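Local coordinates for thioesterase superfamily protein (Sulfolobus solfataricus, PDB 2GF6) that binds coenzyme A and, as a hotdog-fold member of the 4-hydroxybenzoyl-CoA thioesterase family, probably hydrolyses fatty acyl-CoA thioesters, at residues Val52-Trp57 and Asn115-Lys120; Val13-Thr18 and Val71-Lys76; Ile91-Lys96 and Gly107-Ile112. One frame throughout, in Å; residues are numbered along the deposited sequence.

Contact 1. Residues Val52-Trp57 and Asn115-Lys120; sequences VNENLW and NPKIWK. With COA (coenzyme A), chain E.
The ammonium group of K117 ends an extended chain and is gripped from the other segment by two acceptors. NZ of K117 lies 2.8 Å from OE1 of E54, a salt bridge made on the anti lone pair of that oxygen, and 2.7 Å from OD1 of N55, which it meets from above the amide plane. OD1 of N55 also accepts from a water that in turn accepts from ND2 of N115, so one oxygen serves both lysine and water. Each segment satisfies part of its own turn: OD1 of N53 takes the N-H of N55 and OD1 of N115 that of K117, both in the carbonyl plane, two Asx turns. A bulge closes each turn: V52 and N53 both donate to O of L56, a classic bulge, and W119 and K120 both face N115, a G1 bulge, for which W119 adopts positive phi (58°).

The apolar half rests on P116, whose CB stands over the six-membered ring of W57, 3.6 Å from its centroid and 14° off the normal, a CH-pi contact. W57 CZ3 also touches W119 CZ3 at 3.7 Å, the two side chains crossing at about a right angle. At another point of its edge the W119 indole donates from NE1 to O9P of coenzyme A (2.7 Å, 151°). An alanine in place of W57 would remove the face under P116 and the support at CZ3, and would probably loosen the W119 indole that bonds to coenzyme A. The contact lies at the surface, where the turn between strands 51-53 and 56-67 meets the loop joining strands 102-115 and 120-121; W57 and W119 pack on I114, and P70 of the second subunit packs against W119.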
# COMPACT_ATOMS: atom_id res chain seq x y z
N VAL A 52 1.33 7.37 -20.86
CA VAL A 52 0.86 7.17 -22.22
C VAL A 52 2.01 6.67 -23.10
O VAL A 52 1.88 5.68 -23.79
CB VAL A 52 0.25 8.46 -22.77
CG1 VAL A 52 -0.52 8.16 -24.06
CG2 VAL A 52 -0.65 9.11 -21.69
N ASN A 53 3.13 7.40 -23.08
CA ASN A 53 4.36 7.05 -23.79
C ASN A 53 5.55 7.76 -23.13
O ASN A 53 5.37 8.46 -22.14
CB ASN A 53 4.27 7.39 -25.29
CG ASN A 53 4.02 8.87 -25.55
OD1 ASN A 53 4.81 9.72 -25.16
ND2 ASN A 53 2.90 9.17 -26.21
N GLU A 54 6.76 7.58 -23.66
CA GLU A 54 7.95 8.17 -23.03
C GLU A 54 7.89 9.70 -22.94
O GLU A 54 8.48 10.28 -22.04
CB GLU A 54 9.25 7.71 -23.73
CG GLU A 54 9.33 7.99 -25.21
CD GLU A 54 10.63 7.51 -25.85
OE1 GLU A 54 11.67 8.21 -25.72
OE2 GLU A 54 10.60 6.45 -26.53
N ASN A 55 7.18 10.33 -23.87
CA ASN A 55 7.03 11.80 -23.93
C ASN A 55 5.73 12.36 -23.28
O ASN A 55 5.55 13.57 -23.27
CB ASN A 55 7.06 12.26 -25.39
CG ASN A 55 8.37 11.96 -26.07
OD1 ASN A 55 9.45 12.24 -25.55
ND2 ASN A 55 8.29 11.40 -27.26
N LEU A 56 4.85 11.51 -22.77
CA LEU A 56 3.52 11.95 -22.28
C LEU A 56 3.04 11.15 -21.12
O LEU A 56 2.67 9.97 -21.26
CB LEU A 56 2.48 11.86 -23.40
CG LEU A 56 1.08 12.45 -23.14
CD1 LEU A 56 1.12 13.95 -22.81
CD2 LEU A 56 0.20 12.23 -24.35
N TRP A 57 3.02 11.81 -19.96
CA TRP A 57 2.47 11.26 -18.71
C TRP A 57 1.35 12.14 -18.15
O TRP A 57 1.32 13.33 -18.45
CB TRP A 57 3.56 11.23 -17.66
CG TRP A 57 4.63 10.17 -17.84
CD1 TRP A 57 4.86 9.37 -18.94
CD2 TRP A 57 5.66 9.87 -16.90
NE1 TRP A 57 5.95 8.57 -18.70
CE2 TRP A 57 6.45 8.86 -17.45
CE3 TRP A 57 5.97 10.36 -15.62
CZ2 TRP A 57 7.55 8.32 -16.78
CZ3 TRP A 57 7.04 9.83 -14.96
CH2 TRP A 57 7.83 8.83 -15.55
N ASN A 115 5.50 16.44 -20.19
CA ASN A 115 6.68 15.78 -20.68
C ASN A 115 7.63 15.45 -19.47
O ASN A 115 8.06 16.34 -18.71
CB ASN A 115 7.35 16.64 -21.74
CG ASN A 115 8.42 15.91 -22.46
OD1 ASN A 115 9.24 15.23 -21.83
ND2 ASN A 115 8.43 16.00 -23.76
N PRO A 116 7.84 14.14 -19.21
CA PRO A 116 8.58 13.73 -18.03
C PRO A 116 10.10 13.80 -18.20
O PRO A 116 10.81 13.70 -17.21
CB PRO A 116 8.13 12.29 -17.87
CG PRO A 116 8.02 11.83 -19.30
CD PRO A 116 7.35 12.98 -19.97
N LYS A 117 10.57 13.96 -19.44
CA LYS A 117 12.00 14.09 -19.73
C LYS A 117 12.55 15.47 -19.31
O LYS A 117 13.73 15.59 -18.95
CB LYS A 117 12.26 13.89 -21.21
CG LYS A 117 12.15 12.46 -21.67
CD LYS A 117 12.05 12.40 -23.17
CE LYS A 117 12.17 11.00 -23.66
NZ LYS A 117 11.72 10.94 -25.07
N ILE A 118 11.70 16.49 -19.42
CA ILE A 118 11.98 17.82 -18.90
C ILE A 118 11.15 18.16 -17.66
O ILE A 118 11.42 19.13 -16.98
CB ILE A 118 11.76 18.88 -19.96
CG1 ILE A 118 10.29 18.93 -20.42
CG2 ILE A 118 12.65 18.57 -21.12
CD1 ILE A 118 9.89 20.24 -21.02
N TRP A 119 10.13 17.36 -17.40
CA TRP A 119 9.23 17.59 -16.29
C TRP A 119 8.49 18.96 -16.29
O TRP A 119 8.38 19.63 -15.27
CB TRP A 119 9.95 17.32 -14.95
CG TRP A 119 8.97 16.91 -13.90
CD1 TRP A 119 8.36 17.72 -13.03
CD2 TRP A 119 8.42 15.59 -13.68
NE1 TRP A 119 7.47 17.01 -12.25
CE2 TRP A 119 7.48 15.70 -12.64
CE3 TRP A 119 8.63 14.33 -14.26
CZ2 TRP A 119 6.77 14.61 -12.15
CZ3 TRP A 119 7.92 13.23 -13.77
CH2 TRP A 119 7.01 13.38 -12.74
N LYS A 120 7.94 19.34 -17.45
CA LYS A 120 7.07 20.53 -17.57
C LYS A 120 5.78 20.08 -18.23
O LYS A 120 5.76 19.09 -18.95
CB LYS A 120 7.67 21.62 -18.48
CG LYS A 120 8.92 22.38 -18.04
CD LYS A 120 9.12 22.46 -16.53
CE LYS A 120 10.40 23.29 -16.18
NZ LYS A 120 11.34 23.53 -17.33
N1A COA E . -6.12 22.94 -10.79
C2A COA E . -6.31 23.42 -12.08
N3A COA E . -5.21 23.78 -12.85
C4A COA E . -3.98 23.64 -12.32
C5A COA E . -3.78 23.16 -11.03
C6A COA E . -4.86 22.80 -10.26
N6A COA E . -4.67 22.55 -8.96
N7A COA E . -2.46 23.13 -10.78
C8A COA E . -1.80 23.56 -11.89
N9A COA E . -2.74 23.90 -12.83
C1B COA E . -2.56 24.56 -14.12
C2B COA E . -1.83 25.88 -14.06
O2B COA E . -2.68 26.94 -13.75
C3B COA E . -1.35 26.00 -15.48
O3B COA E . -2.42 26.57 -16.23
P3B COA E . -2.23 27.37 -17.62
O7A COA E . -2.76 26.48 -18.73
O8A COA E . -0.80 27.75 -17.92
O9A COA E . -3.11 28.59 -17.54
C4B COA E . -1.10 24.56 -15.91
O4B COA E . -1.77 23.76 -14.95
C5B COA E . 0.36 24.17 -15.91
O5B COA E . 0.84 24.32 -14.60
P1A COA E . 2.23 25.04 -14.27
O1A COA E . 2.20 25.75 -12.95
O2A COA E . 2.66 25.93 -15.39
O3A COA E . 3.16 23.76 -14.06
P2A COA E . 4.44 23.27 -14.88
O4A COA E . 5.72 23.99 -14.58
O5A COA E . 4.25 23.12 -16.36
O6A COA E . 4.56 21.82 -14.23
CBP COA E . 4.28 20.20 -12.65
CCP COA E . 3.53 21.24 -13.45
CDP COA E . 5.64 20.80 -12.26
CEP COA E . 4.47 18.99 -13.56
CAP COA E . 3.52 19.86 -11.38
OAP COA E . 3.40 20.99 -10.54
C9P COA E . 4.17 18.80 -10.56
O9P COA E . 5.35 18.13 -10.93
N8P COA E . 3.53 18.53 -9.46
C7P COA E . 3.92 17.35 -8.73
C6P COA E . 2.79 16.36 -8.83
C5P COA E . 3.03 15.19 -7.94
O5P COA E . 4.13 14.92 -7.42
N4P COA E . 1.92 14.50 -7.79
C3P COA E . 1.82 13.58 -6.69
C2P COA E . 0.41 13.07 -6.59
S1P COA E . 0.37 11.89 -5.30
O HOH W 1 10.43 14.68 -25.70

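Contact 2. Residues Val13-Thr18 and Val71-Lys76; sequences VRIYDT and VKLGDK
V13 sets its branched side chain over the backbone carbonyl of K72: CB comes to 2.9 Å from O of K72, and both methyls flank the same oxygen. CG2, beside the backbone N, continues to CG2 of V71 at 4.0 Å. Two backbone hydrogen bonds fix this position. N of V13 donates to O of D75 (2.8 Å, 167°), nearly along the C=O axis, while N of G74 reaches O of V13 at 2.7 Å from above the carbonyl plane. Both partners belong to the type II turn K72-D75, in which G74 has phi 99°, an angle at which a side chain would press on the preceding carbonyl. L73, with CG anti to its backbone N (177°), lays CD1 3.1 Å from N of I15. OD2 of D75 accepts from N of K72, above the carboxylate plane, and also pairs with K99. Within 13-18, OD2 of D17 accepts from N of R14.

The contact joins the loop between strand 8-12 and helix 26-45 to the loop leading into strand 76-85. V13 and V71 pack on L77 of that strand, V71 also on Y29 of the helix, and I51 of the third subunit packs on L73.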
# COMPACT_ATOMS: atom_id res chain seq x y z
N VAL A 13 -14.84 -4.05 -2.08
CA VAL A 13 -13.87 -3.75 -1.04
C VAL A 13 -13.21 -5.03 -0.55
O VAL A 13 -13.88 -5.99 -0.18
CB VAL A 13 -14.50 -2.98 0.16
CG1 VAL A 13 -13.44 -2.62 1.22
CG2 VAL A 13 -15.16 -1.67 -0.32
N ARG A 14 -11.87 -5.01 -0.55
CA ARG A 14 -11.03 -6.18 -0.33
C ARG A 14 -10.27 -6.01 1.00
O ARG A 14 -10.23 -4.93 1.59
CB ARG A 14 -10.04 -6.35 -1.48
CG ARG A 14 -10.30 -7.52 -2.39
CD ARG A 14 -11.39 -7.28 -3.39
NE ARG A 14 -11.42 -8.32 -4.43
CZ ARG A 14 -11.55 -8.08 -5.74
NH1 ARG A 14 -11.68 -6.83 -6.21
NH2 ARG A 14 -11.54 -9.10 -6.59
N ILE A 15 -9.67 -7.08 1.48
CA ILE A 15 -8.94 -7.01 2.76
C ILE A 15 -7.80 -6.00 2.71
O ILE A 15 -7.50 -5.30 3.68
CB ILE A 15 -8.41 -8.42 3.19
CG1 ILE A 15 -7.85 -8.35 4.61
CG2 ILE A 15 -7.38 -9.00 2.15
CD1 ILE A 15 -8.85 -7.87 5.62
N TYR A 16 -7.14 -5.93 1.57
CA TYR A 16 -6.07 -4.99 1.41
C TYR A 16 -6.60 -3.54 1.23
O TYR A 16 -5.81 -2.59 1.14
CB TYR A 16 -5.13 -5.40 0.26
CG TYR A 16 -5.82 -5.75 -1.04
CD1 TYR A 16 -6.30 -4.74 -1.88
CD2 TYR A 16 -5.96 -7.06 -1.46
CE1 TYR A 16 -6.94 -5.04 -3.06
CE2 TYR A 16 -6.63 -7.37 -2.66
CZ TYR A 16 -7.11 -6.33 -3.46
OH TYR A 16 -7.76 -6.58 -4.67
N ASP A 17 -7.92 -3.37 1.16
CA ASP A 17 -8.48 -1.99 1.13
C ASP A 17 -8.78 -1.42 2.51
O ASP A 17 -9.15 -0.26 2.63
CB ASP A 17 -9.76 -1.94 0.29
CG ASP A 17 -9.50 -2.26 -1.17
OD1 ASP A 17 -8.48 -1.79 -1.71
OD2 ASP A 17 -10.31 -3.02 -1.74
N THR A 18 -8.61 -2.23 3.54
CA THR A 18 -9.02 -1.88 4.90
C THR A 18 -7.85 -1.76 5.85
O THR A 18 -6.80 -2.31 5.60
CB THR A 18 -9.88 -3.02 5.50
OG1 THR A 18 -9.08 -4.21 5.60
CG2 THR A 18 -11.11 -3.32 4.62
N VAL A 71 -17.13 2.53 3.89
CA VAL A 71 -17.32 1.28 3.18
C VAL A 71 -16.44 0.19 3.82
O VAL A 71 -15.34 0.46 4.33
CB VAL A 71 -17.08 1.41 1.62
CG1 VAL A 71 -18.13 2.32 1.02
CG2 VAL A 71 -15.71 1.93 1.28
N LYS A 72 -16.92 -1.03 3.75
CA LYS A 72 -16.38 -2.14 4.50
C LYS A 72 -15.99 -3.30 3.63
O LYS A 72 -16.31 -3.35 2.44
CB LYS A 72 -17.42 -2.62 5.52
CG LYS A 72 -17.87 -1.50 6.45
CD LYS A 72 -18.95 -1.93 7.41
CE LYS A 72 -18.43 -3.01 8.35
NZ LYS A 72 -18.98 -2.90 9.73
N LEU A 73 -15.33 -4.26 4.25
CA LEU A 73 -14.83 -5.41 3.54
C LEU A 73 -15.99 -6.14 2.90
O LEU A 73 -16.95 -6.50 3.58
CB LEU A 73 -14.07 -6.30 4.51
CG LEU A 73 -13.50 -7.61 4.00
CD1 LEU A 73 -12.39 -7.41 3.03
CD2 LEU A 73 -13.02 -8.41 5.25
N GLY A 74 -15.94 -6.35 1.59
CA GLY A 74 -17.01 -7.09 0.91
C GLY A 74 -18.03 -6.21 0.20
O GLY A 74 -18.70 -6.67 -0.72
N ASP A 75 -18.15 -4.94 0.60
CA ASP A 75 -19.15 -4.08 -0.03
C ASP A 75 -18.84 -3.98 -1.51
O ASP A 75 -17.68 -3.91 -1.89
CB ASP A 75 -19.14 -2.69 0.61
CG ASP A 75 -19.80 -2.67 1.99
OD1 ASP A 75 -20.41 -3.71 2.39
OD2 ASP A 75 -19.73 -1.61 2.65
N LYS A 76 -19.87 -4.03 -2.35
CA LYS A 76 -19.73 -3.68 -3.76
C LYS A 76 -19.94 -2.19 -3.93
O LYS A 76 -20.84 -1.62 -3.31
CB LYS A 76 -20.75 -4.40 -4.64
CG LYS A 76 -20.55 -5.89 -4.74
CD LYS A 76 -21.56 -6.55 -5.73
CE LYS A 76 -23.06 -6.22 -5.44
NZ LYS A 76 -23.63 -6.92 -4.25

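Contact 3. Residues Ile91-Lys96 and Gly107-Ile112; sequences IKFEFK and GYVIQI. With COA (coenzyme A), chain E.
K92 leaves the backbone with CG anti to N (chi1 177°) and stays extended, while Y108 takes the crowded position between N and the carbonyl carbon (63°); together these torsions lay the lysine chain across the phenol. CE of K92 stands over one ring face, 3.9 Å from the centroid, and NZ forms an off-centre cation-pi contact at 4.8 Å. They belong to the antiparallel hairpin of strands 90-99 and 102-115 in the hotdog sheet, the short segments running at 160° to each other. I91 with Q111, F93 with V109 and F95 with G107 are the hydrogen-bonded pairs, each closed by two N-H...O bonds; K92 with I110 and E94 with Y108 are the non-hydrogen-bonded pairs between them.

I91, F93, F95, V109 and Q111 share the face that meets helix 26-45, where F93 and V109 pack on I37. OE1 of Q111 is hydrogen-bonded to OH of Y49. K92, E94, Y108 and I110 occupy the other face; OH of Y108 bonds to E62, and K84 pairs with E94. I110 brings CD1 to within 3.5 Å of N1A of coenzyme A.

G107 leaves room for a ring: F95, also in the crowded rotamer, lies over the glycine, where a CB would clash with CZ, and CA of G107 sits 3.9 Å from the F95 centroid, over the ring face.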
# COMPACT_ATOMS: atom_id res chain seq x y z
N ILE A 91 -7.17 18.13 -16.72
CA ILE A 91 -8.51 17.55 -16.58
C ILE A 91 -8.82 17.40 -15.12
O ILE A 91 -7.94 17.04 -14.36
CB ILE A 91 -8.56 16.14 -17.17
CG1 ILE A 91 -8.22 16.19 -18.66
CG2 ILE A 91 -9.97 15.52 -16.99
CD1 ILE A 91 -7.92 14.83 -19.26
N LYS A 92 -10.06 17.65 -14.73
CA LYS A 92 -10.55 17.43 -13.40
C LYS A 92 -11.49 16.25 -13.46
O LYS A 92 -12.53 16.32 -14.08
CB LYS A 92 -11.31 18.64 -12.90
CG LYS A 92 -11.94 18.50 -11.54
CD LYS A 92 -12.61 19.82 -11.19
CE LYS A 92 -13.16 19.81 -9.78
NZ LYS A 92 -14.14 20.91 -9.67
N PHE A 93 -11.08 15.14 -12.84
CA PHE A 93 -11.84 13.93 -12.82
C PHE A 93 -12.64 13.95 -11.55
O PHE A 93 -12.10 13.63 -10.51
CB PHE A 93 -10.90 12.72 -12.84
CG PHE A 93 -10.28 12.45 -14.18
CD1 PHE A 93 -11.04 11.96 -15.22
CD2 PHE A 93 -8.92 12.68 -14.41
CE1 PHE A 93 -10.48 11.69 -16.46
CE2 PHE A 93 -8.36 12.41 -15.65
CZ PHE A 93 -9.14 11.92 -16.68
N GLU A 94 -13.89 14.40 -11.63
CA GLU A 94 -14.84 14.38 -10.50
C GLU A 94 -15.42 12.97 -10.36
O GLU A 94 -15.67 12.32 -11.36
CB GLU A 94 -15.98 15.35 -10.74
CG GLU A 94 -15.59 16.78 -11.11
CD GLU A 94 -16.80 17.74 -11.22
OE1 GLU A 94 -17.90 17.33 -11.67
OE2 GLU A 94 -16.64 18.93 -10.87
N PHE A 95 -15.65 12.51 -9.13
CA PHE A 95 -16.17 11.16 -8.92
C PHE A 95 -17.11 11.07 -7.73
O PHE A 95 -16.98 11.86 -6.79
CB PHE A 95 -15.04 10.15 -8.77
CG PHE A 95 -14.20 10.34 -7.53
CD1 PHE A 95 -14.64 9.85 -6.30
CD2 PHE A 95 -12.96 10.99 -7.59
CE1 PHE A 95 -13.87 10.02 -5.14
CE2 PHE A 95 -12.18 11.15 -6.43
CZ PHE A 95 -12.65 10.66 -5.20
N LYS A 96 -18.04 10.12 -7.79
CA LYS A 96 -18.91 9.77 -6.67
C LYS A 96 -18.78 8.28 -6.47
O LYS A 96 -18.70 7.53 -7.44
CB LYS A 96 -20.36 10.08 -6.98
CG LYS A 96 -20.62 11.52 -7.37
CD LYS A 96 -22.09 11.79 -7.66
CE LYS A 96 -22.35 13.30 -7.80
NZ LYS A 96 -23.80 13.60 -7.82
N GLY A 107 -15.52 13.34 -4.72
CA GLY A 107 -14.21 13.99 -4.81
C GLY A 107 -13.79 14.33 -6.21
O GLY A 107 -14.58 14.27 -7.13
N TYR A 108 -12.52 14.70 -6.35
CA TYR A 108 -11.94 14.90 -7.66
C TYR A 108 -10.46 14.74 -7.55
O TYR A 108 -9.90 14.88 -6.47
CB TYR A 108 -12.29 16.29 -8.20
CG TYR A 108 -11.75 17.46 -7.40
CD1 TYR A 108 -10.39 17.83 -7.46
CD2 TYR A 108 -12.59 18.22 -6.58
CE1 TYR A 108 -9.90 18.91 -6.72
CE2 TYR A 108 -12.11 19.29 -5.84
CZ TYR A 108 -10.77 19.63 -5.91
OH TYR A 108 -10.32 20.66 -5.18
N VAL A 109 -9.82 14.40 -8.65
CA VAL A 109 -8.38 14.60 -8.80
C VAL A 109 -8.22 15.41 -10.06
O VAL A 109 -8.96 15.25 -11.02
CB VAL A 109 -7.54 13.27 -8.92
CG1 VAL A 109 -7.91 12.32 -7.84
CG2 VAL A 109 -7.73 12.60 -10.22
N ILE A 110 -7.23 16.26 -10.04
CA ILE A 110 -6.88 17.04 -11.17
C ILE A 110 -5.57 16.52 -11.73
O ILE A 110 -4.57 16.41 -11.04
CB ILE A 110 -6.80 18.49 -10.76
CG1 ILE A 110 -8.23 18.96 -10.43
CG2 ILE A 110 -6.05 19.31 -11.82
CD1 ILE A 110 -8.37 20.37 -10.11
N GLN A 111 -5.60 16.22 -13.02
CA GLN A 111 -4.45 15.68 -13.68
C GLN A 111 -3.96 16.56 -14.79
O GLN A 111 -4.73 17.19 -15.49
CB GLN A 111 -4.74 14.26 -14.16
CG GLN A 111 -4.70 13.35 -12.97
CD GLN A 111 -4.54 11.94 -13.32
OE1 GLN A 111 -5.51 11.30 -13.75
NE2 GLN A 111 -3.35 11.40 -13.11
N ILE A 112 -2.64 16.62 -14.91
CA ILE A 112 -1.97 17.46 -15.87
C ILE A 112 -1.11 16.57 -16.74
O ILE A 112 -0.42 15.70 -16.24
CB ILE A 112 -1.13 18.56 -15.15
CG1 ILE A 112 -2.00 19.36 -14.18
CG2 ILE A 112 -0.47 19.51 -16.14
CD1 ILE A 112 -1.22 20.39 -13.40
N1A COA E . -6.12 22.94 -10.79
C2A COA E . -6.31 23.42 -12.08
N3A COA E . -5.21 23.78 -12.85
C4A COA E . -3.98 23.64 -12.32
C5A COA E . -3.78 23.16 -11.03
C6A COA E . -4.86 22.80 -10.26
N6A COA E . -4.67 22.55 -8.96
N7A COA E . -2.46 23.13 -10.78
C8A COA E . -1.80 23.56 -11.89
N9A COA E . -2.74 23.90 -12.83
C1B COA E . -2.56 24.56 -14.12
C2B COA E . -1.83 25.88 -14.06
O2B COA E . -2.68 26.94 -13.75
C3B COA E . -1.35 26.00 -15.48
O3B COA E . -2.42 26.57 -16.23
P3B COA E . -2.23 27.37 -17.62
O7A COA E . -2.76 26.48 -18.73
O8A COA E . -0.80 27.75 -17.92
O9A COA E . -3.11 28.59 -17.54
C4B COA E . -1.10 24.56 -15.91
O4B COA E . -1.77 23.76 -14.95
C5B COA E . 0.36 24.17 -15.91
O5B COA E . 0.84 24.32 -14.60
P1A COA E . 2.23 25.04 -14.27
O1A COA E . 2.20 25.75 -12.95
O2A COA E . 2.66 25.93 -15.39
O3A COA E . 3.16 23.76 -14.06
P2A COA E . 4.44 23.27 -14.88
O4A COA E . 5.72 23.99 -14.58
O5A COA E . 4.25 23.12 -16.36
O6A COA E . 4.56 21.82 -14.23
CBP COA E . 4.28 20.20 -12.65
CCP COA E . 3.53 21.24 -13.45
CDP COA E . 5.64 20.80 -12.26
CEP COA E . 4.47 18.99 -13.56
CAP COA E . 3.52 19.86 -11.38
OAP COA E . 3.40 20.99 -10.54
C9P COA E . 4.17 18.80 -10.56
O9P COA E . 5.35 18.13 -10.93
N8P COA E . 3.53 18.53 -9.46
C7P COA E . 3.92 17.35 -8.73
C6P COA E . 2.79 16.36 -8.83
C5P COA E . 3.03 15.19 -7.94
O5P COA E . 4.13 14.92 -7.42
N4P COA E . 1.92 14.50 -7.79
C3P COA E . 1.82 13.58 -6.69
C2P COA E . 0.41 13.07 -6.59
S1P COA E . 0.37 11.89 -5.30

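Contacts 1 and 3 share a strand: 107-112 and 115-120 are separated by two residues, and along the chain contact 3 is nested within the loop that contact 1 closes. Their centres are about 20 Å apart, yet both touch the same coenzyme A, contact 3 at the adenine end through I110 and I112, contact 1 at the pantetheine part through W119. Contact 2 lies across the chain's centre from contact 1, with centres about 34 Å and nearest atoms about 23 Å apart; its nearest atoms are about 10 Å from those of contact 3. Its V71 side chain is about 6 Å from a bound coenzyme A, so the ligand is approached on opposite sides of the chain's centre.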